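Local coordinates for Serine/threonine-protein kinase Tel1 (Chaetomium thermophilum, PDB 6SKY) that probably phosphorylates serine and threonine residues followed by glutamine, using ATP, to switch on checkpoint signalling after DNA damage, at residues 1468-1473 with 1524-1529; 1601-1606 with 1634-1639; 1886-1891 with 1918-1923; 2684-2689 with 2714-2719; 1584-1589 with 1622-1627. All coordinates share one frame; numbering follows the deposited sequence.

Interactions 1, 2 and 3 are buried, whereas interactions 4 and 5 lie at the surface. Interactions 2 and 5 are closest, about 18 Å between centres: their segments alternate along the chain, and both involve helix 1627-1644, at its start in interaction 5 and in its middle in interaction 2. Helix 1470-1487, which begins in interaction 1, also packs against the helix of interaction 5. Interaction 3 is a purely apolar helix pair in the FAT region, and interaction 1 is mostly a proline against a glutamate's aliphatic part and a phenylalanine. Interaction 2 buries a salt bridge, interaction 5 is held by one backbone hydrogen bond, and interaction 4, in the kinase region, is the most polar.

Interaction 1. Residues 1468-1473 with 1524-1529; sequences RTPSFL and SPEFKD
Apolar packing centres on Pro1470, the first residue of helix 1470-1487, whose ring fits against the loop joining helices 1502-1521 and 1530-1543. Its CB lies 3.5 Å from CE1 of Phe1527, proline and phenyl sliding past each other in opposite directions. CG of Phe1527 stands beside its backbone N, anti to the carbonyl carbon (chi1 -79°), and chi2 then places CE1 against the proline. At the nitrogen end of the pyrrolidine, CD touches Glu1526 CB at 3.6 Å, the side chains crossing at about a right angle. Tyr1522 touches both Pro1470 and Phe1527, and the Phe1527 ring also meets Phe1536, so loop and helix start share in the packing of this alpha solenoid. A polar bond within the loop shapes it: Ser1524 OG accepts from Glu1526 N at 2.9 Å, consistent with an ST turn, though OG is less surely placed. Glu1526 bends at chi2 (78°), laying CG beside the carbonyl oxygen of Arg1468, while its OE1 remains 6.8 Å from Arg1468 NE, without contact.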
# COMPACT_ATOMS: atom_id res chain seq x y z
N ARG A 1468 68.63 13.41 -26.02
CA ARG A 1468 67.58 12.95 -26.92
C ARG A 1468 66.71 11.88 -26.30
O ARG A 1468 65.70 11.49 -26.90
CB ARG A 1468 68.19 12.41 -28.21
CG ARG A 1468 69.17 13.34 -28.88
CD ARG A 1468 69.96 12.60 -29.94
NE ARG A 1468 71.09 13.37 -30.43
CZ ARG A 1468 72.04 12.89 -31.23
NH1 ARG A 1468 73.04 13.66 -31.62
NH2 ARG A 1468 71.98 11.62 -31.63
N THR A 1469 67.07 11.38 -25.12
CA THR A 1469 66.34 10.30 -24.46
C THR A 1469 66.18 10.65 -22.99
O THR A 1469 66.80 10.04 -22.11
CB THR A 1469 67.08 8.97 -24.63
OG1 THR A 1469 67.65 8.91 -25.94
CG2 THR A 1469 66.13 7.81 -24.46
N PRO A 1470 65.33 11.63 -22.68
CA PRO A 1470 65.13 12.00 -21.27
C PRO A 1470 64.35 10.96 -20.50
O PRO A 1470 64.49 10.89 -19.27
CB PRO A 1470 64.36 13.31 -21.37
CG PRO A 1470 63.59 13.18 -22.62
CD PRO A 1470 64.47 12.41 -23.57
N SER A 1471 63.52 10.15 -21.17
CA SER A 1471 62.76 9.13 -20.48
C SER A 1471 63.65 8.02 -19.95
O SER A 1471 63.35 7.44 -18.90
CB SER A 1471 61.70 8.56 -21.41
OG SER A 1471 60.93 9.59 -21.99
N PHE A 1472 64.74 7.71 -20.65
CA PHE A 1472 65.71 6.76 -20.12
C PHE A 1472 66.47 7.36 -18.95
O PHE A 1472 66.71 6.69 -17.94
CB PHE A 1472 66.68 6.31 -21.21
CG PHE A 1472 67.93 5.67 -20.67
CD1 PHE A 1472 67.94 4.33 -20.34
CD2 PHE A 1472 69.08 6.41 -20.50
CE1 PHE A 1472 69.08 3.75 -19.84
CE2 PHE A 1472 70.21 5.83 -20.00
CZ PHE A 1472 70.22 4.50 -19.67
N LEU A 1473 66.88 8.62 -19.09
CA LEU A 1473 67.71 9.24 -18.06
C LEU A 1473 66.94 9.46 -16.78
O LEU A 1473 67.51 9.36 -15.69
CB LEU A 1473 68.29 10.55 -18.57
CG LEU A 1473 69.29 11.20 -17.62
CD1 LEU A 1473 70.37 10.22 -17.25
CD2 LEU A 1473 69.88 12.41 -18.27
N SER A 1524 66.62 19.28 -21.85
CA SER A 1524 66.53 18.62 -23.13
C SER A 1524 65.38 19.18 -23.95
O SER A 1524 64.34 19.55 -23.40
CB SER A 1524 66.34 17.10 -22.96
OG SER A 1524 66.02 16.48 -24.19
N PRO A 1525 65.54 19.26 -25.27
CA PRO A 1525 64.40 19.61 -26.13
C PRO A 1525 63.42 18.48 -26.31
O PRO A 1525 62.30 18.71 -26.80
CB PRO A 1525 65.07 19.97 -27.46
CG PRO A 1525 66.30 19.13 -27.47
CD PRO A 1525 66.78 19.08 -26.05
N GLU A 1526 63.78 17.25 -25.93
CA GLU A 1526 62.94 16.09 -26.15
C GLU A 1526 61.81 15.97 -25.15
O GLU A 1526 60.98 15.07 -25.28
CB GLU A 1526 63.80 14.82 -26.11
CG GLU A 1526 63.47 13.82 -27.20
CD GLU A 1526 64.05 14.21 -28.54
OE1 GLU A 1526 64.80 15.21 -28.60
OE2 GLU A 1526 63.76 13.51 -29.54
N PHE A 1527 61.77 16.84 -24.14
CA PHE A 1527 60.65 16.85 -23.21
C PHE A 1527 59.36 17.12 -23.96
O PHE A 1527 59.25 18.10 -24.70
CB PHE A 1527 60.86 17.91 -22.13
CG PHE A 1527 61.81 17.49 -21.05
CD1 PHE A 1527 61.83 16.19 -20.60
CD2 PHE A 1527 62.68 18.40 -20.48
CE1 PHE A 1527 62.69 15.80 -19.60
CE2 PHE A 1527 63.55 18.02 -19.49
CZ PHE A 1527 63.55 16.72 -19.05
N LYS A 1528 58.38 16.23 -23.77
CA LYS A 1528 57.10 16.38 -24.45
C LYS A 1528 56.47 17.74 -24.14
O LYS A 1528 56.17 18.52 -25.05
CB LYS A 1528 56.16 15.25 -24.05
CG LYS A 1528 54.78 15.34 -24.67
CD LYS A 1528 53.73 14.76 -23.74
CE LYS A 1528 52.33 15.02 -24.25
NZ LYS A 1528 51.30 14.76 -23.21
N ASP A 1529 56.28 18.03 -22.86
CA ASP A 1529 55.74 19.32 -22.44
C ASP A 1529 56.66 19.96 -21.41
O ASP A 1529 57.76 19.46 -21.16
CB ASP A 1529 54.33 19.16 -21.86
CG ASP A 1529 53.46 18.25 -22.69
OD1 ASP A 1529 53.52 18.32 -23.93
OD2 ASP A 1529 52.70 17.45 -22.09

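Interaction 2. Residues 1601-1606 with 1634-1639; sequences DVIETD and GRVLGR
At the edge of the Arg1635 guanidinium, in its plane, sits OD2 of Asp1601, 2.9 Å from NH1 in a buried salt bridge. The two side chains meet tip to tip, yet carboxylate and guanidinium are turned 60° against each other, so one oxygen does the touching. Arg1635 leaves its helix with CG anti to the backbone N and bends at chi3 (-105°) to bring NH1 to the aspartate; its NH2 bonds to the carbonyl oxygen of Pro1595. The other carboxylate oxygen of Asp1601, OD1, turns back on its own loop and accepts from Ile1603 N at 2.9 Å, nearly straight at 171° and from above the carboxylate plane. Next along both segments, Ile1603 CD1 comes to 4.3 Å from Val1636 CG2, a loose apolar touch. One helical turn on, Arg1639 also bends at chi3 and passes its CD alongside the carbonyl oxygen of Thr1605, 3.9 Å away; its NH1 is in a salt bridge with Asp2095, while Asp1606 pairs with Arg2115. Asp1601 thus uses one oxygen to close an Asx turn and the other to hold helix 1627-1644 to the loop leading into helix 1606-1619.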
# COMPACT_ATOMS: atom_id res chain seq x y z
N ASP A 1601 49.41 14.81 6.49
CA ASP A 1601 49.55 13.77 5.49
C ASP A 1601 49.67 14.38 4.11
O ASP A 1601 49.08 15.42 3.82
CB ASP A 1601 48.36 12.82 5.55
CG ASP A 1601 48.62 11.51 4.85
OD1 ASP A 1601 49.02 11.55 3.67
OD2 ASP A 1601 48.42 10.45 5.47
N VAL A 1602 50.45 13.73 3.25
CA VAL A 1602 50.65 14.24 1.90
C VAL A 1602 49.36 14.15 1.09
O VAL A 1602 49.19 14.90 0.12
CB VAL A 1602 51.81 13.50 1.21
CG1 VAL A 1602 51.44 12.05 0.92
CG2 VAL A 1602 52.22 14.21 -0.06
N ILE A 1603 48.45 13.27 1.46
CA ILE A 1603 47.11 13.21 0.91
C ILE A 1603 46.14 13.38 2.07
O ILE A 1603 46.00 12.48 2.90
CB ILE A 1603 46.84 11.91 0.15
CG1 ILE A 1603 47.74 11.82 -1.08
CG2 ILE A 1603 45.39 11.82 -0.25
CD1 ILE A 1603 47.43 10.65 -1.97
N GLU A 1604 45.48 14.53 2.13
CA GLU A 1604 44.59 14.85 3.24
C GLU A 1604 43.20 15.32 2.83
O GLU A 1604 42.30 15.31 3.67
CB GLU A 1604 45.22 15.92 4.13
CG GLU A 1604 45.23 17.31 3.54
CD GLU A 1604 46.00 18.30 4.39
OE1 GLU A 1604 47.21 18.10 4.59
OE2 GLU A 1604 45.39 19.29 4.85
N THR A 1605 43.00 15.72 1.58
CA THR A 1605 41.70 16.16 1.10
C THR A 1605 41.00 15.00 0.40
O THR A 1605 41.63 14.03 -0.03
CB THR A 1605 41.86 17.34 0.14
OG1 THR A 1605 42.76 18.29 0.73
CG2 THR A 1605 40.54 18.03 -0.11
N ASP A 1606 39.68 15.09 0.31
CA ASP A 1606 38.92 14.08 -0.41
C ASP A 1606 39.22 14.11 -1.90
O ASP A 1606 39.11 13.08 -2.58
CB ASP A 1606 37.43 14.27 -0.17
CG ASP A 1606 37.03 14.01 1.27
OD1 ASP A 1606 37.51 14.73 2.17
OD2 ASP A 1606 36.23 13.08 1.50
N GLY A 1634 45.55 1.82 2.48
CA GLY A 1634 44.18 1.61 2.91
C GLY A 1634 43.51 2.90 3.32
O GLY A 1634 42.34 3.10 3.05
N ARG A 1635 44.24 3.78 3.99
CA ARG A 1635 43.66 5.06 4.36
C ARG A 1635 43.30 5.88 3.13
O ARG A 1635 42.23 6.50 3.08
CB ARG A 1635 44.64 5.82 5.24
CG ARG A 1635 44.00 6.82 6.14
CD ARG A 1635 45.02 7.82 6.58
NE ARG A 1635 45.45 7.62 7.95
CZ ARG A 1635 46.45 8.30 8.50
NH1 ARG A 1635 47.11 9.20 7.79
NH2 ARG A 1635 46.79 8.07 9.76
N VAL A 1636 44.15 5.86 2.11
CA VAL A 1636 43.86 6.61 0.89
C VAL A 1636 42.68 6.00 0.14
O VAL A 1636 41.79 6.71 -0.33
CB VAL A 1636 45.11 6.69 0.00
CG1 VAL A 1636 44.78 7.22 -1.36
CG2 VAL A 1636 46.14 7.56 0.66
N LEU A 1637 42.64 4.67 0.01
CA LEU A 1637 41.52 4.02 -0.67
C LEU A 1637 40.22 4.22 0.09
O LEU A 1637 39.16 4.40 -0.53
CB LEU A 1637 41.79 2.54 -0.84
CG LEU A 1637 42.84 2.09 -1.84
CD1 LEU A 1637 42.99 0.60 -1.76
CD2 LEU A 1637 42.43 2.50 -3.22
N GLY A 1638 40.27 4.18 1.41
CA GLY A 1638 39.07 4.38 2.19
C GLY A 1638 38.55 5.80 2.09
O GLY A 1638 37.34 6.01 2.01
N ARG A 1639 39.44 6.78 2.08
CA ARG A 1639 39.00 8.16 1.89
C ARG A 1639 38.43 8.37 0.50
O ARG A 1639 37.44 9.08 0.33
CB ARG A 1639 40.16 9.10 2.16
CG ARG A 1639 39.75 10.53 2.31
CD ARG A 1639 40.94 11.37 2.67
NE ARG A 1639 41.66 10.81 3.80
CZ ARG A 1639 41.40 11.10 5.07
NH1 ARG A 1639 40.44 11.95 5.37
NH2 ARG A 1639 42.11 10.54 6.04

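Interaction 3. Residues 1886-1891 with 1918-1923; sequences VALLFA and LEIFEN
Ile1920 reaches across this helix pair with a nearly extended chain: CG1 lies beside the backbone N, and chi2 of 169° sends CD1 straight out toward helix 1884-1898. There CD1 comes to 3.9 Å from Ala1887 CB and 4.3 Å from Ala1891 CB, two methyls one turn apart on the same helix. The other branch, CG2, stands anti to the backbone N and touches Leu1888 CB at 4.1 Å. Leu1888 carries its CG anti to the backbone N (chi1 -178°), and chi2 then places CD1 4.0 Å from Phe1921 CZ; leucine and phenylalanine cross at about a right angle. Ile1920 therefore sits against small alanines while the bulkier pair meets at its flank. The axes of the two short segments approach to 10.0 Å, at 141° between their directions, roughly antiparallel. Both segments belong to the FAT region; Ala1887 and Glu1919 touch Thr1879 on helix 1871-1880, Phe1890 packs on helix 1836-1849, and Leu1888 and Leu1889 lie on helix 2732-2755 of the kinase region, joining FAT to kinase.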
# COMPACT_ATOMS: atom_id res chain seq x y z
N VAL A 1886 32.01 -12.69 -18.60
CA VAL A 1886 32.52 -13.63 -19.59
C VAL A 1886 31.61 -14.84 -19.69
O VAL A 1886 31.33 -15.34 -20.78
CB VAL A 1886 33.96 -14.03 -19.22
CG1 VAL A 1886 34.52 -14.95 -20.23
CG2 VAL A 1886 34.82 -12.81 -19.09
N ALA A 1887 31.10 -15.31 -18.55
CA ALA A 1887 30.20 -16.45 -18.55
C ALA A 1887 28.89 -16.13 -19.26
O ALA A 1887 28.34 -16.97 -19.97
CB ALA A 1887 29.92 -16.90 -17.12
N LEU A 1888 28.38 -14.91 -19.08
CA LEU A 1888 27.16 -14.52 -19.77
C LEU A 1888 27.38 -14.42 -21.27
O LEU A 1888 26.52 -14.84 -22.05
CB LEU A 1888 26.66 -13.19 -19.21
CG LEU A 1888 25.36 -12.63 -19.78
CD1 LEU A 1888 24.25 -13.63 -19.64
CD2 LEU A 1888 25.01 -11.39 -19.05
N LEU A 1889 28.51 -13.87 -21.70
CA LEU A 1889 28.80 -13.84 -23.13
C LEU A 1889 28.88 -15.24 -23.71
O LEU A 1889 28.35 -15.50 -24.80
CB LEU A 1889 30.10 -13.07 -23.37
CG LEU A 1889 30.63 -13.03 -24.80
CD1 LEU A 1889 29.68 -12.33 -25.72
CD2 LEU A 1889 31.94 -12.32 -24.81
N PHE A 1890 29.53 -16.17 -23.01
CA PHE A 1890 29.61 -17.54 -23.50
C PHE A 1890 28.24 -18.20 -23.53
O PHE A 1890 27.94 -18.97 -24.44
CB PHE A 1890 30.56 -18.36 -22.65
CG PHE A 1890 32.00 -18.07 -22.91
CD1 PHE A 1890 32.43 -17.70 -24.15
CD2 PHE A 1890 32.92 -18.18 -21.90
CE1 PHE A 1890 33.75 -17.44 -24.38
CE2 PHE A 1890 34.24 -17.92 -22.12
CZ PHE A 1890 34.65 -17.55 -23.36
N ALA A 1891 27.40 -17.91 -22.54
CA ALA A 1891 26.06 -18.49 -22.52
C ALA A 1891 25.23 -17.99 -23.69
O ALA A 1891 24.43 -18.74 -24.26
CB ALA A 1891 25.37 -18.15 -21.20
N LEU A 1918 21.27 -19.39 -13.85
CA LEU A 1918 20.85 -18.94 -12.53
C LEU A 1918 22.05 -18.50 -11.71
O LEU A 1918 22.01 -17.46 -11.04
CB LEU A 1918 20.09 -20.05 -11.83
CG LEU A 1918 19.60 -19.77 -10.41
CD1 LEU A 1918 18.71 -18.56 -10.39
CD2 LEU A 1918 18.87 -20.98 -9.88
N GLU A 1919 23.13 -19.27 -11.75
CA GLU A 1919 24.34 -18.90 -11.03
C GLU A 1919 24.99 -17.67 -11.63
O GLU A 1919 25.62 -16.89 -10.91
CB GLU A 1919 25.32 -20.06 -11.02
CG GLU A 1919 26.46 -19.87 -10.05
CD GLU A 1919 27.40 -21.06 -10.02
OE1 GLU A 1919 27.11 -22.06 -10.71
OE2 GLU A 1919 28.42 -20.99 -9.31
N ILE A 1920 24.86 -17.47 -12.94
CA ILE A 1920 25.36 -16.24 -13.55
C ILE A 1920 24.56 -15.04 -13.07
O ILE A 1920 25.13 -14.05 -12.61
CB ILE A 1920 25.32 -16.35 -15.08
CG1 ILE A 1920 26.31 -17.39 -15.58
CG2 ILE A 1920 25.64 -15.02 -15.71
CD1 ILE A 1920 26.13 -17.72 -17.01
N PHE A 1921 23.24 -15.11 -13.15
CA PHE A 1921 22.42 -13.94 -12.86
C PHE A 1921 22.31 -13.64 -11.38
O PHE A 1921 22.00 -12.50 -11.02
CB PHE A 1921 21.03 -14.11 -13.45
CG PHE A 1921 20.97 -13.80 -14.91
CD1 PHE A 1921 21.72 -12.77 -15.43
CD2 PHE A 1921 20.18 -14.53 -15.75
CE1 PHE A 1921 21.68 -12.49 -16.75
CE2 PHE A 1921 20.14 -14.24 -17.08
CZ PHE A 1921 20.89 -13.22 -17.58
N GLU A 1922 22.55 -14.61 -10.50
CA GLU A 1922 22.59 -14.29 -9.08
C GLU A 1922 23.79 -13.43 -8.72
O GLU A 1922 23.76 -12.69 -7.74
CB GLU A 1922 22.62 -15.56 -8.25
CG GLU A 1922 21.29 -16.25 -8.11
CD GLU A 1922 21.43 -17.65 -7.55
OE1 GLU A 1922 22.58 -18.07 -7.30
OE2 GLU A 1922 20.40 -18.32 -7.37
N ASN A 1923 24.87 -13.53 -9.50
CA ASN A 1923 26.14 -12.93 -9.13
C ASN A 1923 26.57 -11.78 -10.02
O ASN A 1923 27.41 -10.98 -9.60
CB ASN A 1923 27.24 -13.99 -9.14
CG ASN A 1923 26.93 -15.15 -8.24
OD1 ASN A 1923 27.05 -15.05 -7.03
ND2 ASN A 1923 26.52 -16.25 -8.83

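Interaction 4. Residues 2684-2689 with 2714-2719; sequences KDLKGS and TERFHP
A His-carboxylate hydrogen bond in the kinase region ties the loop before helix 2688-2697 to the one after helix 2703-2714, away from the nucleotide and metal sites. Two donors grip the same oxygen of Asp2685. His2718 ND1 gives its N-H to the syn lone pair of OD2 at 2.8 Å and 153°, while the backbone N of His2718 reaches OD2 from above the carboxylate plane at 3.2 Å. The imidazole meets the carboxylate with its edge, the two planes 31° apart, and a negative charge so close could favour the protonated ring. A third bond is weak: Leu2686 N to the carbonyl oxygen of Arg2716, which lies in a type I turn from Thr2714 to Phe2717. Contacts with the flat guanidinium form a second group. Arg2716 bends at chi3 (54°) and spreads its guanidinium across Leu2686, whose CD2 lies over one face, offset toward the rim and 3.6 Å from NH2; the carbonyl oxygen of Lys2684 is at the edge, in plane. The aromatic contact involves Phe2717, which stacks on His2678, meets Tyr2943 edge-to-face and bears on Cys2691. Its edge is turned to the Leu2686 carbonyl, with CE1 3.3 Å from that oxygen.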
# COMPACT_ATOMS: atom_id res chain seq x y z
N LYS A 2684 21.20 -16.42 -47.11
CA LYS A 2684 20.08 -17.12 -47.73
C LYS A 2684 18.74 -16.45 -47.47
O LYS A 2684 17.72 -16.92 -47.99
CB LYS A 2684 20.03 -18.57 -47.26
CG LYS A 2684 21.22 -19.40 -47.67
CD LYS A 2684 21.07 -20.83 -47.19
CE LYS A 2684 22.27 -21.66 -47.59
NZ LYS A 2684 22.07 -23.11 -47.30
N ASP A 2685 18.70 -15.39 -46.67
CA ASP A 2685 17.45 -14.71 -46.38
C ASP A 2685 17.11 -13.73 -47.49
O ASP A 2685 17.91 -13.44 -48.38
CB ASP A 2685 17.55 -13.97 -45.05
CG ASP A 2685 17.40 -14.88 -43.86
OD1 ASP A 2685 17.29 -16.11 -44.06
OD2 ASP A 2685 17.38 -14.37 -42.73
N LEU A 2686 15.89 -13.21 -47.43
CA LEU A 2686 15.48 -12.16 -48.34
C LEU A 2686 16.28 -10.90 -48.08
O LEU A 2686 16.75 -10.65 -46.97
CB LEU A 2686 13.99 -11.85 -48.18
CG LEU A 2686 12.96 -12.90 -48.54
CD1 LEU A 2686 11.61 -12.43 -48.08
CD2 LEU A 2686 12.95 -13.14 -50.03
N LYS A 2687 16.44 -10.09 -49.12
CA LYS A 2687 16.99 -8.77 -48.92
C LYS A 2687 15.98 -7.89 -48.19
O LYS A 2687 14.83 -8.27 -47.99
CB LYS A 2687 17.36 -8.14 -50.26
CG LYS A 2687 18.35 -8.93 -51.07
CD LYS A 2687 19.76 -8.63 -50.62
CE LYS A 2687 20.76 -9.28 -51.54
NZ LYS A 2687 22.16 -8.89 -51.20
N GLY A 2688 16.42 -6.71 -47.78
CA GLY A 2688 15.50 -5.78 -47.15
C GLY A 2688 14.55 -5.16 -48.14
O GLY A 2688 13.37 -4.95 -47.84
N SER A 2689 15.03 -4.87 -49.35
CA SER A 2689 14.18 -4.31 -50.38
C SER A 2689 13.12 -5.30 -50.84
O SER A 2689 12.00 -4.91 -51.16
CB SER A 2689 15.03 -3.84 -51.55
OG SER A 2689 16.01 -4.80 -51.88
N THR A 2714 8.47 -12.54 -42.53
CA THR A 2714 9.32 -12.63 -41.35
C THR A 2714 9.78 -14.04 -41.05
O THR A 2714 10.65 -14.22 -40.20
CB THR A 2714 8.63 -12.06 -40.12
OG1 THR A 2714 7.55 -12.90 -39.74
CG2 THR A 2714 8.13 -10.68 -40.40
N GLU A 2715 9.22 -15.06 -41.71
CA GLU A 2715 9.81 -16.38 -41.58
C GLU A 2715 11.09 -16.54 -42.38
O GLU A 2715 11.81 -17.52 -42.18
CB GLU A 2715 8.81 -17.45 -42.00
CG GLU A 2715 7.98 -17.96 -40.85
CD GLU A 2715 6.70 -18.64 -41.30
OE1 GLU A 2715 6.47 -18.75 -42.52
OE2 GLU A 2715 5.92 -19.07 -40.42
N ARG A 2716 11.40 -15.60 -43.26
CA ARG A 2716 12.62 -15.62 -44.06
C ARG A 2716 13.49 -14.41 -43.78
O ARG A 2716 14.20 -13.93 -44.66
CB ARG A 2716 12.28 -15.68 -45.55
CG ARG A 2716 11.54 -16.91 -45.97
CD ARG A 2716 11.59 -17.04 -47.47
NE ARG A 2716 12.97 -17.01 -47.95
CZ ARG A 2716 13.31 -16.87 -49.22
NH1 ARG A 2716 14.58 -16.86 -49.57
NH2 ARG A 2716 12.37 -16.74 -50.15
N PHE A 2717 13.42 -13.90 -42.56
CA PHE A 2717 14.15 -12.70 -42.19
C PHE A 2717 14.43 -12.82 -40.70
O PHE A 2717 13.50 -12.79 -39.89
CB PHE A 2717 13.33 -11.45 -42.50
CG PHE A 2717 14.14 -10.24 -42.82
CD1 PHE A 2717 14.86 -10.17 -43.99
CD2 PHE A 2717 14.14 -9.16 -41.98
CE1 PHE A 2717 15.59 -9.06 -44.29
CE2 PHE A 2717 14.87 -8.05 -42.29
CZ PHE A 2717 15.59 -8.00 -43.44
N HIS A 2718 15.69 -12.99 -40.34
CA HIS A 2718 16.01 -13.22 -38.94
C HIS A 2718 16.75 -12.04 -38.36
O HIS A 2718 17.57 -11.43 -39.05
CB HIS A 2718 16.88 -14.47 -38.78
CG HIS A 2718 16.30 -15.70 -39.41
ND1 HIS A 2718 16.54 -16.05 -40.72
CD2 HIS A 2718 15.48 -16.65 -38.91
CE1 HIS A 2718 15.90 -17.17 -41.00
NE2 HIS A 2718 15.25 -17.55 -39.92
N PRO A 2719 16.50 -11.69 -37.10
CA PRO A 2719 17.15 -10.52 -36.51
C PRO A 2719 18.65 -10.69 -36.36
O PRO A 2719 19.15 -11.79 -36.14
CB PRO A 2719 16.47 -10.39 -35.15
CG PRO A 2719 15.87 -11.70 -34.89
CD PRO A 2719 15.50 -12.27 -36.20

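Interaction 5. Residues 1584-1589 with 1622-1627; sequences ALSMLC and SQRLGG
Ser1586 faces the flat end of Arg1624, its OG over the centre of one guanidinium face and 3.4 Å from the plane. The arginine bends at chi3 (82°), which folds the group over the serine, and Ser1586 OG, anti to the backbone N, points into it. The nearest atom is NE of Arg1624, 3.5 Å from Ser1586 OG, but a guanidinium directs its N-H groups outward in its plane, so a hydroxyl over the face is badly placed to accept, and this is packing rather than a hydrogen bond. One turn further along, Cys1589 CB meets Leu1625 CD2 at 3.6 Å; Leu1625 CG lies beside the backbone N, anti to the carbonyl carbon (chi1 -56°), and an extended chi2 then sets CD2 against the cysteine. In this helical solenoid the contact joins the C-terminal end of helix 1578-1588 to the start of helix 1627-1644, where Gly1626 is the N-cap, with helix 1606-1619 between them in sequence. Gly1626 N donates to Cys1589 O at 3.1 Å, almost straight at 178° and in the plane of the carbonyl. Cys1589 also touches Leu1562 on helix 1557-1569, and Met1587 packs on helix 1470-1487, whereas Arg1624 is exposed to solvent.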
# COMPACT_ATOMS: atom_id res chain seq x y z
N ALA A 1584 62.32 2.38 -7.09
CA ALA A 1584 62.04 3.51 -6.22
C ALA A 1584 61.01 3.15 -5.16
O ALA A 1584 61.18 3.48 -3.98
CB ALA A 1584 61.56 4.69 -7.04
N LEU A 1585 59.93 2.47 -5.56
CA LEU A 1585 58.89 2.13 -4.61
C LEU A 1585 59.35 1.09 -3.60
O LEU A 1585 58.94 1.13 -2.44
CB LEU A 1585 57.65 1.64 -5.35
CG LEU A 1585 56.47 2.60 -5.40
CD1 LEU A 1585 56.93 3.99 -5.71
CD2 LEU A 1585 55.49 2.11 -6.43
N SER A 1586 60.19 0.14 -4.02
CA SER A 1586 60.71 -0.82 -3.06
C SER A 1586 61.71 -0.18 -2.10
O SER A 1586 61.91 -0.70 -1.01
CB SER A 1586 61.36 -1.99 -3.77
OG SER A 1586 61.87 -2.92 -2.83
N MET A 1587 62.33 0.93 -2.49
CA MET A 1587 63.16 1.64 -1.53
C MET A 1587 62.32 2.45 -0.56
O MET A 1587 62.51 2.37 0.66
CB MET A 1587 64.15 2.56 -2.24
CG MET A 1587 65.03 3.32 -1.27
SD MET A 1587 65.74 4.80 -1.98
CE MET A 1587 66.77 5.34 -0.62
N LEU A 1588 61.38 3.25 -1.07
CA LEU A 1588 60.58 4.11 -0.21
C LEU A 1588 59.63 3.30 0.66
O LEU A 1588 59.64 3.43 1.89
CB LEU A 1588 59.79 5.11 -1.06
CG LEU A 1588 60.58 6.09 -1.92
CD1 LEU A 1588 59.64 6.87 -2.80
CD2 LEU A 1588 61.38 7.02 -1.04
N CYS A 1589 58.81 2.47 0.04
CA CYS A 1589 57.73 1.78 0.71
C CYS A 1589 58.16 0.50 1.40
O CYS A 1589 57.31 -0.21 1.94
CB CYS A 1589 56.62 1.46 -0.29
SG CYS A 1589 56.31 2.82 -1.44
N SER A 1622 51.93 -5.24 -4.94
CA SER A 1622 53.25 -5.85 -4.98
C SER A 1622 53.40 -6.77 -3.76
O SER A 1622 52.43 -7.04 -3.04
CB SER A 1622 54.33 -4.78 -5.02
OG SER A 1622 55.61 -5.36 -4.81
N GLN A 1623 54.61 -7.26 -3.54
CA GLN A 1623 54.90 -8.08 -2.38
C GLN A 1623 56.00 -7.53 -1.49
O GLN A 1623 56.21 -8.08 -0.40
CB GLN A 1623 55.30 -9.50 -2.81
CG GLN A 1623 56.71 -9.58 -3.36
CD GLN A 1623 57.21 -11.00 -3.49
OE1 GLN A 1623 56.46 -11.92 -3.83
NE2 GLN A 1623 58.50 -11.20 -3.20
N ARG A 1624 56.70 -6.48 -1.90
CA ARG A 1624 57.83 -5.95 -1.16
C ARG A 1624 57.46 -4.73 -0.32
O ARG A 1624 58.33 -3.93 0.01
CB ARG A 1624 58.96 -5.60 -2.13
CG ARG A 1624 59.15 -6.63 -3.23
CD ARG A 1624 59.96 -6.07 -4.38
NE ARG A 1624 61.40 -6.13 -4.13
CZ ARG A 1624 62.32 -5.71 -4.98
NH1 ARG A 1624 61.96 -5.20 -6.15
NH2 ARG A 1624 63.61 -5.81 -4.67
N LEU A 1625 56.18 -4.59 0.02
CA LEU A 1625 55.68 -3.40 0.70
C LEU A 1625 55.47 -3.69 2.18
O LEU A 1625 54.90 -4.72 2.54
CB LEU A 1625 54.36 -2.94 0.08
CG LEU A 1625 54.40 -2.67 -1.41
CD1 LEU A 1625 53.03 -2.29 -1.87
CD2 LEU A 1625 55.40 -1.58 -1.74
N GLY A 1626 55.93 -2.77 3.02
CA GLY A 1626 55.78 -2.92 4.45
C GLY A 1626 54.33 -2.89 4.89
O GLY A 1626 53.40 -2.78 4.09
N GLY A 1627 54.15 -3.00 6.19
CA GLY A 1627 52.82 -2.95 6.75
C GLY A 1627 52.31 -1.53 6.86
O GLY A 1627 51.12 -1.27 6.65